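Local coordinates for DUF5037 domain-containing protein (Ruminococcus gnavus, PDB 4GL6), which is of unknown function, a gut-bacterial member of the DUF5037 family whose structure joins an antiparallel sheet to a mixed alpha/beta part, at residues Y145-T150 with L182-F187; Q94-Y99 with S149-K154; K192-F197 with S204-I209; L139-V144 with L176-Y181; P214-I219 with E232-A237. All blocks are in the same frame, centred on the assembly; numbering follows the deposited sequence.

Contact 1 (Y145-T150 with L182-F187); sequences YIDAST and LDHKSF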
# COMPACT_ATOMS: atom_id res chain seq x y z
N TYR A 145 5.97 -2.61 8.68
CA TYR A 145 6.47 -3.81 9.36
C TYR A 145 7.96 -3.59 9.66
O TYR A 145 8.75 -3.48 8.72
CB TYR A 145 6.24 -5.03 8.45
CG TYR A 145 4.77 -5.26 8.18
CD1 TYR A 145 3.97 -5.92 9.11
CD2 TYR A 145 4.16 -4.77 7.02
CE1 TYR A 145 2.61 -6.10 8.90
CE2 TYR A 145 2.80 -4.95 6.79
CZ TYR A 145 2.03 -5.62 7.74
OH TYR A 145 0.69 -5.81 7.53
N ILE A 146 8.33 -3.48 10.95
CA ILE A 146 9.70 -3.21 11.39
C ILE A 146 10.35 -4.43 12.03
O ILE A 146 9.70 -5.14 12.79
CB ILE A 146 9.74 -2.06 12.43
CG1 ILE A 146 9.20 -0.76 11.84
CG2 ILE A 146 11.17 -1.83 12.93
CD1 ILE A 146 9.11 0.38 12.84
N ASP A 147 11.64 -4.64 11.73
CA ASP A 147 12.46 -5.68 12.36
C ASP A 147 12.89 -5.01 13.65
O ASP A 147 13.75 -4.12 13.64
CB ASP A 147 13.66 -6.05 11.47
CG ASP A 147 14.54 -7.14 12.04
OD1 ASP A 147 14.48 -7.40 13.27
OD2 ASP A 147 15.31 -7.74 11.25
N ALA A 148 12.26 -5.42 14.75
CA ALA A 148 12.50 -4.82 16.07
C ALA A 148 13.92 -5.02 16.58
O ALA A 148 14.36 -4.25 17.41
CB ALA A 148 11.48 -5.33 17.09
N SER A 149 14.63 -6.03 16.09
CA SER A 149 16.04 -6.24 16.46
C SER A 149 16.97 -5.13 15.93
O SER A 149 18.02 -4.89 16.51
CB SER A 149 16.53 -7.60 15.95
OG SER A 149 16.56 -7.64 14.54
N THR A 150 16.55 -4.46 14.85
CA THR A 150 17.34 -3.45 14.16
C THR A 150 16.91 -2.00 14.44
O THR A 150 17.00 -1.17 13.53
CB THR A 150 17.30 -3.74 12.64
OG1 THR A 150 16.00 -3.43 12.13
CG2 THR A 150 17.66 -5.19 12.33
N LEU A 182 7.95 -6.42 14.74
CA LEU A 182 8.14 -7.87 14.63
C LEU A 182 9.53 -8.31 15.09
O LEU A 182 10.51 -7.58 14.96
CB LEU A 182 7.99 -8.31 13.17
CG LEU A 182 6.70 -7.96 12.43
CD1 LEU A 182 6.82 -8.49 11.01
CD2 LEU A 182 5.50 -8.59 13.11
N ASP A 183 9.60 -9.53 15.62
CA ASP A 183 10.89 -10.13 15.98
C ASP A 183 11.59 -10.46 14.64
O ASP A 183 10.92 -10.62 13.60
CB ASP A 183 10.72 -11.35 16.91
CG ASP A 183 10.07 -12.55 16.22
OD1 ASP A 183 10.79 -13.36 15.56
OD2 ASP A 183 8.84 -12.68 16.36
N HIS A 184 12.92 -10.57 14.70
CA HIS A 184 13.76 -10.80 13.51
C HIS A 184 13.30 -11.92 12.59
O HIS A 184 13.02 -11.68 11.41
CB HIS A 184 15.24 -10.97 13.91
CG HIS A 184 16.18 -11.12 12.73
ND1 HIS A 184 16.39 -10.13 11.84
CD2 HIS A 184 16.97 -12.20 12.32
CE1 HIS A 184 17.28 -10.56 10.90
NE2 HIS A 184 17.63 -11.83 11.21
N LYS A 185 13.16 -13.13 13.13
CA LYS A 185 12.74 -14.27 12.30
C LYS A 185 11.33 -14.05 11.71
O LYS A 185 11.10 -14.33 10.53
CB LYS A 185 12.93 -15.60 13.05
CG LYS A 185 14.40 -15.86 13.40
CD LYS A 185 14.72 -17.26 13.91
CE LYS A 185 16.20 -17.43 14.19
NZ LYS A 185 16.57 -18.84 14.50
N SER A 186 10.41 -13.52 12.50
CA SER A 186 9.07 -13.18 11.99
C SER A 186 9.12 -12.20 10.86
O SER A 186 8.41 -12.36 9.87
CB SER A 186 8.15 -12.60 13.07
OG SER A 186 7.53 -13.66 13.75
N PHE A 187 9.93 -11.16 11.05
CA PHE A 187 10.06 -10.13 10.03
C PHE A 187 10.53 -10.71 8.70
O PHE A 187 9.92 -10.48 7.67
CB PHE A 187 11.00 -9.00 10.46
CG PHE A 187 11.27 -8.02 9.36
CD1 PHE A 187 10.34 -7.01 9.07
CD2 PHE A 187 12.39 -8.15 8.54
CE1 PHE A 187 10.56 -6.14 8.01
CE2 PHE A 187 12.62 -7.28 7.48
CZ PHE A 187 11.70 -6.27 7.22

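Contact 2 (Q94-Y99 with S149-K154); sequences QAAENY and STMKGK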
# COMPACT_ATOMS: atom_id res chain seq x y z
N GLN A 94 15.03 6.37 9.90
CA GLN A 94 15.78 6.92 11.04
C GLN A 94 15.50 6.14 12.33
O GLN A 94 16.29 6.19 13.27
CB GLN A 94 15.45 8.40 11.26
CG GLN A 94 15.74 9.33 10.09
CD GLN A 94 15.76 10.80 10.51
OE1 GLN A 94 16.80 11.32 10.92
NE2 GLN A 94 14.62 11.47 10.38
N ALA A 95 14.38 5.41 12.37
CA ALA A 95 13.96 4.59 13.52
C ALA A 95 14.49 3.14 13.53
O ALA A 95 14.78 2.61 14.62
CB ALA A 95 12.43 4.55 13.58
N ALA A 96 14.58 2.52 12.35
CA ALA A 96 15.08 1.12 12.20
C ALA A 96 15.87 0.90 10.90
O ALA A 96 15.81 1.74 10.01
CB ALA A 96 13.92 0.14 12.27
N GLU A 97 16.62 -0.21 10.81
CA GLU A 97 17.43 -0.54 9.61
C GLU A 97 16.64 -1.37 8.61
O GLU A 97 16.64 -1.06 7.42
CB GLU A 97 18.72 -1.30 9.95
CG GLU A 97 19.67 -0.58 10.90
CD GLU A 97 20.85 -1.44 11.34
OE1 GLU A 97 21.23 -2.39 10.62
OE2 GLU A 97 21.41 -1.17 12.43
N ASN A 98 16.02 -2.45 9.10
CA ASN A 98 15.18 -3.35 8.28
C ASN A 98 13.70 -3.12 8.54
O ASN A 98 13.26 -3.07 9.69
CB ASN A 98 15.45 -4.83 8.55
CG ASN A 98 16.53 -5.38 7.70
OD1 ASN A 98 16.27 -6.27 6.87
ND2 ASN A 98 17.75 -4.82 7.83
N TYR A 99 12.94 -3.02 7.45
CA TYR A 99 11.52 -2.73 7.51
C TYR A 99 10.88 -2.87 6.14
O TYR A 99 11.57 -2.91 5.13
CB TYR A 99 11.29 -1.27 8.01
CG TYR A 99 12.10 -0.26 7.23
CD1 TYR A 99 11.67 0.23 6.00
CD2 TYR A 99 13.34 0.17 7.70
CE1 TYR A 99 12.43 1.13 5.26
CE2 TYR A 99 14.10 1.09 6.97
CZ TYR A 99 13.65 1.56 5.75
OH TYR A 99 14.40 2.45 5.04
N SER A 149 14.63 -6.03 16.09
CA SER A 149 16.04 -6.24 16.46
C SER A 149 16.97 -5.13 15.93
O SER A 149 18.02 -4.89 16.51
CB SER A 149 16.53 -7.60 15.95
OG SER A 149 16.56 -7.64 14.54
N THR A 150 16.55 -4.46 14.85
CA THR A 150 17.34 -3.45 14.16
C THR A 150 16.91 -2.00 14.44
O THR A 150 17.00 -1.17 13.53
CB THR A 150 17.30 -3.74 12.64
OG1 THR A 150 16.00 -3.43 12.13
CG2 THR A 150 17.66 -5.19 12.33
N MSE A 151 16.43 -1.69 15.65
CA MSE A 151 16.05 -0.29 16.00
C MSE A 151 17.33 0.56 16.09
O MSE A 151 18.37 0.05 16.52
CB MSE A 151 15.33 -0.17 17.36
CG MSE A 151 14.06 -0.94 17.52
SE MSE A 151 12.65 -0.54 16.27
CE MSE A 151 12.25 1.31 16.73
N LYS A 152 17.24 1.83 15.71
CA LYS A 152 18.39 2.76 15.71
C LYS A 152 18.51 3.62 16.99
O LYS A 152 19.23 4.64 16.99
CB LYS A 152 18.37 3.63 14.43
CG LYS A 152 18.69 2.86 13.16
CD LYS A 152 18.87 3.76 11.94
CE LYS A 152 19.45 2.97 10.77
NZ LYS A 152 19.72 3.78 9.56
N GLY A 153 17.83 3.23 18.07
CA GLY A 153 17.92 3.96 19.35
C GLY A 153 17.39 5.39 19.44
O GLY A 153 17.88 6.17 20.25
N LYS A 154 16.41 5.73 18.60
CA LYS A 154 15.70 7.01 18.70
C LYS A 154 14.66 6.76 19.80
O LYS A 154 14.07 5.68 19.82
CB LYS A 154 15.13 7.49 17.34
CG LYS A 154 16.00 8.60 16.75
CD LYS A 154 15.73 9.09 15.33
CE LYS A 154 16.61 10.32 15.06
NZ LYS A 154 16.53 10.81 13.65

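Contact 3 (K192-F197 with S204-I209); sequences KILEIF and SNFEDI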
# COMPACT_ATOMS: atom_id res chain seq x y z
N LYS A 192 9.28 -11.80 2.83
CA LYS A 192 9.19 -12.68 1.65
C LYS A 192 7.77 -12.77 1.06
O LYS A 192 7.62 -12.92 -0.14
CB LYS A 192 9.72 -14.09 1.94
CG LYS A 192 11.17 -14.19 2.44
CD LYS A 192 12.27 -13.50 1.64
CE LYS A 192 13.54 -13.44 2.49
NZ LYS A 192 14.76 -12.96 1.79
N ILE A 193 6.75 -12.63 1.91
CA ILE A 193 5.33 -12.65 1.48
C ILE A 193 4.89 -11.28 0.94
O ILE A 193 4.25 -11.20 -0.10
CB ILE A 193 4.42 -13.11 2.64
CG1 ILE A 193 4.78 -14.55 3.07
CG2 ILE A 193 2.96 -13.05 2.20
CD1 ILE A 193 4.11 -15.04 4.35
N LEU A 194 5.25 -10.22 1.67
CA LEU A 194 4.96 -8.83 1.27
C LEU A 194 5.53 -8.45 -0.10
O LEU A 194 4.95 -7.61 -0.78
CB LEU A 194 5.46 -7.83 2.34
CG LEU A 194 4.74 -7.82 3.69
CD1 LEU A 194 5.61 -7.25 4.81
CD2 LEU A 194 3.42 -7.08 3.62
N GLU A 195 6.65 -9.05 -0.49
CA GLU A 195 7.26 -8.81 -1.80
C GLU A 195 6.44 -9.30 -3.00
O GLU A 195 6.64 -8.79 -4.11
CB GLU A 195 8.68 -9.42 -1.87
CG GLU A 195 9.75 -8.68 -1.07
CD GLU A 195 11.09 -9.40 -1.01
OE1 GLU A 195 11.32 -10.39 -1.74
OE2 GLU A 195 11.94 -8.93 -0.22
N ILE A 196 5.54 -10.26 -2.79
CA ILE A 196 4.75 -10.88 -3.87
C ILE A 196 3.22 -10.79 -3.76
O ILE A 196 2.52 -11.37 -4.59
CB ILE A 196 5.19 -12.36 -4.09
CG1 ILE A 196 4.78 -13.26 -2.89
CG2 ILE A 196 6.69 -12.41 -4.40
CD1 ILE A 196 4.81 -14.74 -3.19
N PHE A 197 2.70 -10.11 -2.74
CA PHE A 197 1.24 -9.92 -2.57
C PHE A 197 0.93 -8.49 -2.17
O PHE A 197 1.73 -7.87 -1.47
CB PHE A 197 0.67 -10.88 -1.52
CG PHE A 197 0.66 -12.32 -1.93
CD1 PHE A 197 -0.18 -12.74 -2.97
CD2 PHE A 197 1.42 -13.27 -1.26
CE1 PHE A 197 -0.20 -14.07 -3.36
CE2 PHE A 197 1.40 -14.60 -1.66
CZ PHE A 197 0.58 -15.00 -2.70
N SER A 204 -3.35 -16.42 4.79
CA SER A 204 -3.52 -16.84 6.18
C SER A 204 -2.20 -17.04 6.93
O SER A 204 -2.12 -16.67 8.11
CB SER A 204 -4.45 -18.08 6.31
OG SER A 204 -4.02 -19.17 5.53
N ASN A 205 -1.17 -17.58 6.26
CA ASN A 205 0.16 -17.77 6.91
C ASN A 205 0.82 -16.46 7.32
O ASN A 205 1.52 -16.42 8.33
CB ASN A 205 1.13 -18.63 6.09
CG ASN A 205 1.45 -18.03 4.72
OD1 ASN A 205 0.61 -17.32 4.11
ND2 ASN A 205 2.67 -18.29 4.24
N PHE A 206 0.61 -15.40 6.53
CA PHE A 206 1.07 -14.06 6.89
C PHE A 206 0.39 -13.61 8.19
O PHE A 206 1.07 -13.10 9.09
CB PHE A 206 0.76 -13.04 5.78
CG PHE A 206 1.25 -11.66 6.08
CD1 PHE A 206 2.56 -11.30 5.80
CD2 PHE A 206 0.42 -10.71 6.67
CE1 PHE A 206 3.04 -10.03 6.07
CE2 PHE A 206 0.90 -9.42 6.95
CZ PHE A 206 2.21 -9.09 6.65
N GLU A 207 -0.93 -13.80 8.27
CA GLU A 207 -1.74 -13.41 9.44
C GLU A 207 -1.23 -14.18 10.66
O GLU A 207 -1.09 -13.58 11.72
CB GLU A 207 -3.26 -13.61 9.21
CG GLU A 207 -3.90 -12.87 8.00
CD GLU A 207 -3.71 -11.36 7.95
OE1 GLU A 207 -3.66 -10.69 9.00
OE2 GLU A 207 -3.63 -10.83 6.81
N ASP A 208 -0.88 -15.45 10.46
CA ASP A 208 -0.31 -16.29 11.52
C ASP A 208 1.06 -15.78 12.01
O ASP A 208 1.35 -15.89 13.21
CB ASP A 208 -0.17 -17.77 11.08
CG ASP A 208 -1.52 -18.47 10.79
OD1 ASP A 208 -2.60 -17.95 11.16
OD2 ASP A 208 -1.47 -19.56 10.18
N ILE A 209 1.89 -15.24 11.12
CA ILE A 209 3.21 -14.72 11.52
C ILE A 209 3.08 -13.45 12.35
O ILE A 209 3.75 -13.31 13.36
CB ILE A 209 4.11 -14.40 10.31
CG1 ILE A 209 4.50 -15.67 9.58
CG2 ILE A 209 5.37 -13.67 10.77
CD1 ILE A 209 4.92 -15.41 8.15

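Contact 4 (L139-V144 with L176-Y181); sequences LGSAWV and LLYVYY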
# COMPACT_ATOMS: atom_id res chain seq x y z
N LEU A 139 -7.14 9.32 2.57
CA LEU A 139 -6.05 9.30 1.59
C LEU A 139 -5.55 7.88 1.41
O LEU A 139 -5.38 7.41 0.28
CB LEU A 139 -4.89 10.19 2.05
CG LEU A 139 -5.18 11.69 2.12
CD1 LEU A 139 -3.95 12.38 2.70
CD2 LEU A 139 -5.55 12.30 0.78
N GLY A 140 -5.35 7.22 2.53
CA GLY A 140 -4.98 5.82 2.54
C GLY A 140 -4.50 5.37 3.90
O GLY A 140 -4.62 6.09 4.90
N SER A 141 -3.94 4.16 3.90
CA SER A 141 -3.38 3.55 5.09
C SER A 141 -1.97 3.11 4.78
O SER A 141 -1.64 2.82 3.64
CB SER A 141 -4.23 2.37 5.49
OG SER A 141 -5.55 2.82 5.71
N ALA A 142 -1.11 3.14 5.79
CA ALA A 142 0.26 2.64 5.67
C ALA A 142 0.42 1.49 6.63
O ALA A 142 0.08 1.64 7.81
CB ALA A 142 1.25 3.72 6.00
N TRP A 143 0.87 0.34 6.12
CA TRP A 143 1.14 -0.87 6.91
C TRP A 143 2.63 -0.99 6.95
O TRP A 143 3.24 -1.44 5.98
CB TRP A 143 0.46 -2.09 6.30
CG TRP A 143 -1.02 -1.87 6.13
CD1 TRP A 143 -1.68 -1.33 5.04
CD2 TRP A 143 -2.04 -2.13 7.11
NE1 TRP A 143 -3.02 -1.26 5.27
CE2 TRP A 143 -3.31 -1.73 6.50
CE3 TRP A 143 -2.06 -2.65 8.38
CZ2 TRP A 143 -4.53 -1.85 7.16
CZ3 TRP A 143 -3.28 -2.78 9.04
CH2 TRP A 143 -4.49 -2.38 8.45
N VAL A 144 3.22 -0.57 8.07
CA VAL A 144 4.66 -0.61 8.28
C VAL A 144 5.01 -1.82 9.15
O VAL A 144 4.44 -2.01 10.23
CB VAL A 144 5.14 0.66 8.97
CG1 VAL A 144 6.65 0.60 9.18
CG2 VAL A 144 4.77 1.88 8.13
N LEU A 176 -4.37 6.71 7.93
CA LEU A 176 -4.13 5.76 9.03
C LEU A 176 -2.68 5.27 9.00
O LEU A 176 -2.06 5.18 7.93
CB LEU A 176 -5.06 4.55 8.95
CG LEU A 176 -6.53 4.86 9.23
CD1 LEU A 176 -7.18 5.58 8.05
CD2 LEU A 176 -7.32 3.62 9.59
N LEU A 177 -2.16 4.95 10.19
CA LEU A 177 -0.80 4.39 10.37
C LEU A 177 -0.89 3.13 11.21
O LEU A 177 -1.52 3.13 12.28
CB LEU A 177 0.10 5.38 11.10
CG LEU A 177 1.56 4.96 11.36
CD1 LEU A 177 2.30 4.55 10.09
CD2 LEU A 177 2.31 6.09 12.05
N TYR A 178 -0.24 2.06 10.72
CA TYR A 178 -0.11 0.79 11.44
C TYR A 178 1.40 0.46 11.48
O TYR A 178 2.06 0.49 10.43
CB TYR A 178 -0.90 -0.32 10.75
CG TYR A 178 -2.38 -0.05 10.59
CD1 TYR A 178 -2.91 0.59 9.45
CD2 TYR A 178 -3.28 -0.48 11.55
CE1 TYR A 178 -4.28 0.83 9.30
CE2 TYR A 178 -4.65 -0.25 11.42
CZ TYR A 178 -5.15 0.40 10.29
OH TYR A 178 -6.50 0.62 10.16
N VAL A 179 1.96 0.26 12.66
CA VAL A 179 3.39 -0.06 12.80
C VAL A 179 3.50 -1.31 13.62
O VAL A 179 3.14 -1.30 14.80
CB VAL A 179 4.20 1.08 13.47
CG1 VAL A 179 5.68 0.70 13.52
CG2 VAL A 179 4.02 2.38 12.68
N TYR A 180 3.96 -2.37 12.98
CA TYR A 180 4.18 -3.68 13.61
C TYR A 180 5.65 -3.80 13.97
O TYR A 180 6.50 -3.57 13.10
CB TYR A 180 3.81 -4.81 12.64
CG TYR A 180 2.33 -4.98 12.39
CD1 TYR A 180 1.67 -4.23 11.44
CD2 TYR A 180 1.59 -5.96 13.08
CE1 TYR A 180 0.30 -4.40 11.20
CE2 TYR A 180 0.23 -6.15 12.85
CZ TYR A 180 -0.41 -5.35 11.90
OH TYR A 180 -1.73 -5.53 11.64
N TYR A 181 5.95 -4.09 15.24
CA TYR A 181 7.33 -4.30 15.73
C TYR A 181 7.56 -5.82 15.86
O TYR A 181 7.36 -6.41 16.92
CB TYR A 181 7.55 -3.57 17.04
CG TYR A 181 7.44 -2.06 16.90
CD1 TYR A 181 6.22 -1.41 17.07
CD2 TYR A 181 8.55 -1.29 16.59
CE1 TYR A 181 6.11 -0.02 16.95
CE2 TYR A 181 8.46 0.10 16.46
CZ TYR A 181 7.24 0.73 16.65
OH TYR A 181 7.15 2.11 16.52

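Contact 5 (P214-I219 with E232-A237); sequences PYFGTI and EIFKAA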
# COMPACT_ATOMS: atom_id res chain seq x y z
N PRO A 214 3.49 -7.08 18.79
CA PRO A 214 3.04 -5.74 19.18
C PRO A 214 2.93 -4.80 18.01
O PRO A 214 3.82 -4.79 17.14
CB PRO A 214 4.14 -5.27 20.14
CG PRO A 214 5.35 -6.00 19.72
CD PRO A 214 4.87 -7.34 19.23
N TYR A 215 1.84 -4.04 17.96
CA TYR A 215 1.63 -3.06 16.91
C TYR A 215 0.84 -1.86 17.40
O TYR A 215 0.13 -1.92 18.40
CB TYR A 215 0.95 -3.68 15.69
CG TYR A 215 -0.56 -3.76 15.76
CD1 TYR A 215 -1.19 -4.68 16.58
CD2 TYR A 215 -1.35 -2.88 15.00
CE1 TYR A 215 -2.58 -4.72 16.64
CE2 TYR A 215 -2.73 -2.91 15.05
CZ TYR A 215 -3.34 -3.84 15.87
OH TYR A 215 -4.71 -3.88 15.90
N PHE A 216 0.99 -0.76 16.67
CA PHE A 216 0.32 0.48 16.96
C PHE A 216 -0.50 0.83 15.73
O PHE A 216 0.06 0.89 14.64
CB PHE A 216 1.37 1.56 17.24
CG PHE A 216 0.81 2.94 17.39
CD1 PHE A 216 0.03 3.27 18.49
CD2 PHE A 216 1.12 3.94 16.47
CE1 PHE A 216 -0.46 4.57 18.65
CE2 PHE A 216 0.64 5.24 16.62
CZ PHE A 216 -0.16 5.56 17.72
N GLY A 217 -1.81 1.05 15.93
CA GLY A 217 -2.77 1.39 14.88
C GLY A 217 -3.49 2.66 15.25
O GLY A 217 -4.08 2.74 16.33
N THR A 218 -3.41 3.67 14.39
CA THR A 218 -4.08 4.95 14.68
C THR A 218 -4.47 5.65 13.40
O THR A 218 -4.15 5.18 12.30
CB THR A 218 -3.18 5.89 15.56
OG1 THR A 218 -3.98 6.93 16.15
CG2 THR A 218 -2.02 6.50 14.76
N ILE A 219 -5.14 6.78 13.57
CA ILE A 219 -5.62 7.60 12.49
C ILE A 219 -5.42 9.07 12.85
O ILE A 219 -5.48 9.46 14.03
CB ILE A 219 -7.13 7.34 12.27
CG1 ILE A 219 -7.65 8.09 11.03
CG2 ILE A 219 -7.96 7.68 13.52
CD1 ILE A 219 -9.10 7.82 10.70
N GLU A 232 1.43 8.20 24.98
CA GLU A 232 1.35 7.18 26.06
C GLU A 232 0.79 5.87 25.52
O GLU A 232 1.31 4.81 25.83
CB GLU A 232 0.53 7.72 27.24
CG GLU A 232 1.15 8.98 27.87
CD GLU A 232 0.08 10.03 28.21
OE1 GLU A 232 -0.78 9.80 29.09
OE2 GLU A 232 0.10 11.11 27.57
N ILE A 233 -0.25 5.97 24.69
CA ILE A 233 -0.86 4.81 24.02
C ILE A 233 0.13 4.13 23.06
O ILE A 233 0.12 2.90 22.91
CB ILE A 233 -2.18 5.22 23.29
CG1 ILE A 233 -3.26 5.62 24.33
CG2 ILE A 233 -2.71 4.11 22.40
CD1 ILE A 233 -4.41 6.43 23.76
N PHE A 234 0.97 4.94 22.41
CA PHE A 234 2.02 4.46 21.50
C PHE A 234 3.07 3.66 22.27
O PHE A 234 3.39 2.53 21.86
CB PHE A 234 2.66 5.62 20.74
CG PHE A 234 3.89 5.26 19.97
CD1 PHE A 234 3.79 4.49 18.82
CD2 PHE A 234 5.14 5.71 20.37
CE1 PHE A 234 4.93 4.15 18.09
CE2 PHE A 234 6.28 5.38 19.65
CZ PHE A 234 6.17 4.60 18.50
N LYS A 235 3.56 4.21 23.38
CA LYS A 235 4.55 3.52 24.22
C LYS A 235 4.02 2.17 24.74
O LYS A 235 4.72 1.17 24.64
CB LYS A 235 5.06 4.41 25.37
CG LYS A 235 5.96 5.54 24.88
CD LYS A 235 6.84 6.19 25.95
CE LYS A 235 6.08 7.16 26.83
NZ LYS A 235 7.02 7.95 27.68
N ALA A 236 2.78 2.16 25.22
CA ALA A 236 2.13 0.95 25.72
C ALA A 236 1.96 -0.09 24.59
O ALA A 236 2.29 -1.26 24.79
CB ALA A 236 0.78 1.26 26.37
N ALA A 237 1.51 0.36 23.41
CA ALA A 237 1.33 -0.52 22.24
C ALA A 237 2.64 -1.16 21.77
O ALA A 237 2.67 -2.36 21.45
CB ALA A 237 0.70 0.24 21.09

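Contact 1 (Y145-T150 with L182-F187)
A histidine-carboxylate hydrogen bond between Asp147 and His184 sits at the C-terminal end of the parallel strand pair 140-147 and 175-182, where the second strand turns into helix 184-194. Asp147 and Leu182 form a parallel beta bridge there. Leu182 straddles Asp147: its N gives to Ile146 O (2.9 Å) and its O accepts from Ala148 N (2.8 Å). Asp147 CG is anti to the backbone N (chi1 -179°), and the carboxylate oxygen OD2 meets His184 in the first turn of the helix. His184 ND1 donates to Asp147 OD2 over 2.7 Å, using the syn side of the carboxylate, and OD2 lies at the imidazole edge, close to its plane. The two flat groups are 29° apart, so ring and carboxylate are nearly coplanar. The other oxygen, OD1, is met on its anti side by Ser149 N (3.1 Å), an Asx turn that ties the aspartate to the loop leaving its strand. One turn into the helix, Phe187 turns one ring face to the same residue, with Asp147 CB over it, offset toward the rim, in a CH-pi contact 4.0 Å from the ring centroid. Asp183 is the N-cap: its OD1 accepts from Ser186 N, while Gln213 NE2 binds OD2. Tyr145 O lies at the edge of the Phe187 ring, near its plane, 3.3 Å from Phe187 CE1.

Contact 2 (Q94-Y99 with S149-K154)
Ala96 and Met151 make a single backbone bridge between two loops, one following helix 75-95 and the other leaving strand 140-147, which run in nearly opposite directions. Lys152 N donates to Ala95 O (2.8 Å) from above the carbonyl plane, and Glu97 N donates to Thr150 O (2.9 Å). A third bond uses a side chain: Asn98 N points almost straight at Thr150 OG1 (3.2 Å, N-H...O 167°). That hydroxyl stands between its own backbone N and carbonyl carbon (chi1 71°) and also hydrogen-bonds Asp147 O, joining the end of its own strand to the loop after helix 75-95. The segment 149-154 opens the crossover of a beta-alpha-beta unit, with helix 156-171 next and strand 175-182 after it. The Lys152 side chain, extended beyond CG, runs past the carbonyl oxygens of Gln94 and Ala96, with CB 3.5 Å from Gln94 O, and crosses Glu97 at about a right angle, where CE lies 3.6 Å from Glu97 CG. Its NZ makes a weak bond to Ser93 O. On Met151, a selenomethionine, the chain bends at chi2 and chi3, which returns CE to 3.5 Å from Ala95 O, while SE packs 4.3 Å from Ala96 CB.

Contact 3 (K192-F197 with S204-I209)
Leu194 and Phe206 make the closely packed part of this contact between two successive helices, in which the C-terminal part of helix 184-194 meets the start of helix 204-210. The two side chains cross at about a right angle: Leu194 CG lies 3.7 Å from Phe206 CE1, and Leu194 CD2 is 3.8 Å from Phe206 CZ. Phe206 CG is anti to the backbone N (chi1 -178°), and the ring beyond it enters the interior, where Tyr145 meets it edge-to-face and Ala190 touches it. Leu194 also packs on Tyr100 and Gln102 of strand 99-104, so this side is buried against the mixed sheet. Ile193 spans the two halves of the contact with different branches. Its CG2 meets Phe206 CD1 at 4.0 Å, whereas CD1 at the end of the longer branch faces the looser, more exposed side. There it approaches the tip of Ile209, CD1 to CD1, at 3.9 Å, and the tip of Asn205 with ND2 at 3.6 Å. This amide approach is van der Waals packing beside solvent. The interface is therefore held by side-chain dispersion and burial of Ile193 and the Phe206 ring, without directional polar bonds between the segments to fix how the helices are turned against each other.

Contact 4 (L139-V144 with L176-Y181)
Val144 N donates to Tyr178 O (2.8 Å), and Val144 O accepts from Tyr180 N (2.8 Å, N-H...O 175°), so both bond to strand 175-182. The same parallel pattern continues through Ala142, which receives Tyr178 N (3.0 Å) and gives to Leu176 O. These are adjacent strands of a beta-alpha-beta unit whose crossover is helix 156-171. On the sheet face bearing Ser141, Trp143 and Tyr178 lie side by side and point the same way. They form an offset stack: the six-membered ring of Trp143 is 3.6 Å from the Tyr178 ring between centroids, planes 6° apart, with CZ3 over the tyrosine's centre. Tyr180 follows at the indole edge, its CE1 4.1 Å from Trp143 CE3, and stacks on Tyr145 and Tyr215. The opposite face carries Ala142, Val144, Leu177 and Val179, with Val144 CG2 4.1 Å from Leu177 CD1. Helices 75-95 and 156-171 cover it. Regular backbone bonds thus set the register, while aromatic stacking on one face and aliphatic burial on the other supply packing.

Contact 5 (P214-I219 with E232-A237)
Phe216, Ala237 and Phe234 carry most of the surface buried where strand 215-220 meets helix 231-239. Phe216 CG is anti to the backbone N (chi1 173°), and its ring lies against the helix. Phe234 crosses it at about a right angle in a T-shaped (edge-to-face) pair: the Phe234 edge points to the Phe216 face, centroids 5.0 Å apart and planes at 80°. Phe234 CD1 does the touching, 3.6 Å from Phe216 CD2 and offset toward the rim of the ring. Phe234 CB adds a CH-pi contact over the face, 4.2 Å from the Phe216 centroid. Ala237, one turn on, sets its CB at the ring edge, 4.0 Å from Phe216 CD1, and 3.5 Å from Tyr215 O. Ile233 CG2 borders another part of the ring edge, near CE1. The strand is an outermost one of the mixed sheet, paired with strand 175-182 through Phe216 and Val179, while Phe234 also touches Tyr181 of that strand and Glu159 of helix 156-171.

Overall arrangement
All five contacts belong to the mixed alpha/beta part of the chain, built on or beside the sheet ordered 99-104, 140-147, 175-182, 215-220. Contact 4 pairs its two central strands, and contact 1, centred about 16 Å away, continues that pair to the start of helix 184-194. Contact 2, about 10 Å from contact 1 between centres, shares Ser149 and Thr150 with it. Contact 3 lies at the far end of helix 184-194. In contact 5, about 11 Å from contact 4 between centres, helix 231-239 packs on the outermost strand 215-220. Contacts 1 and 2 each interleave with 4 along the chain, so the central strands pair across a long loop, while contacts 3 and 5 join segments close in sequence.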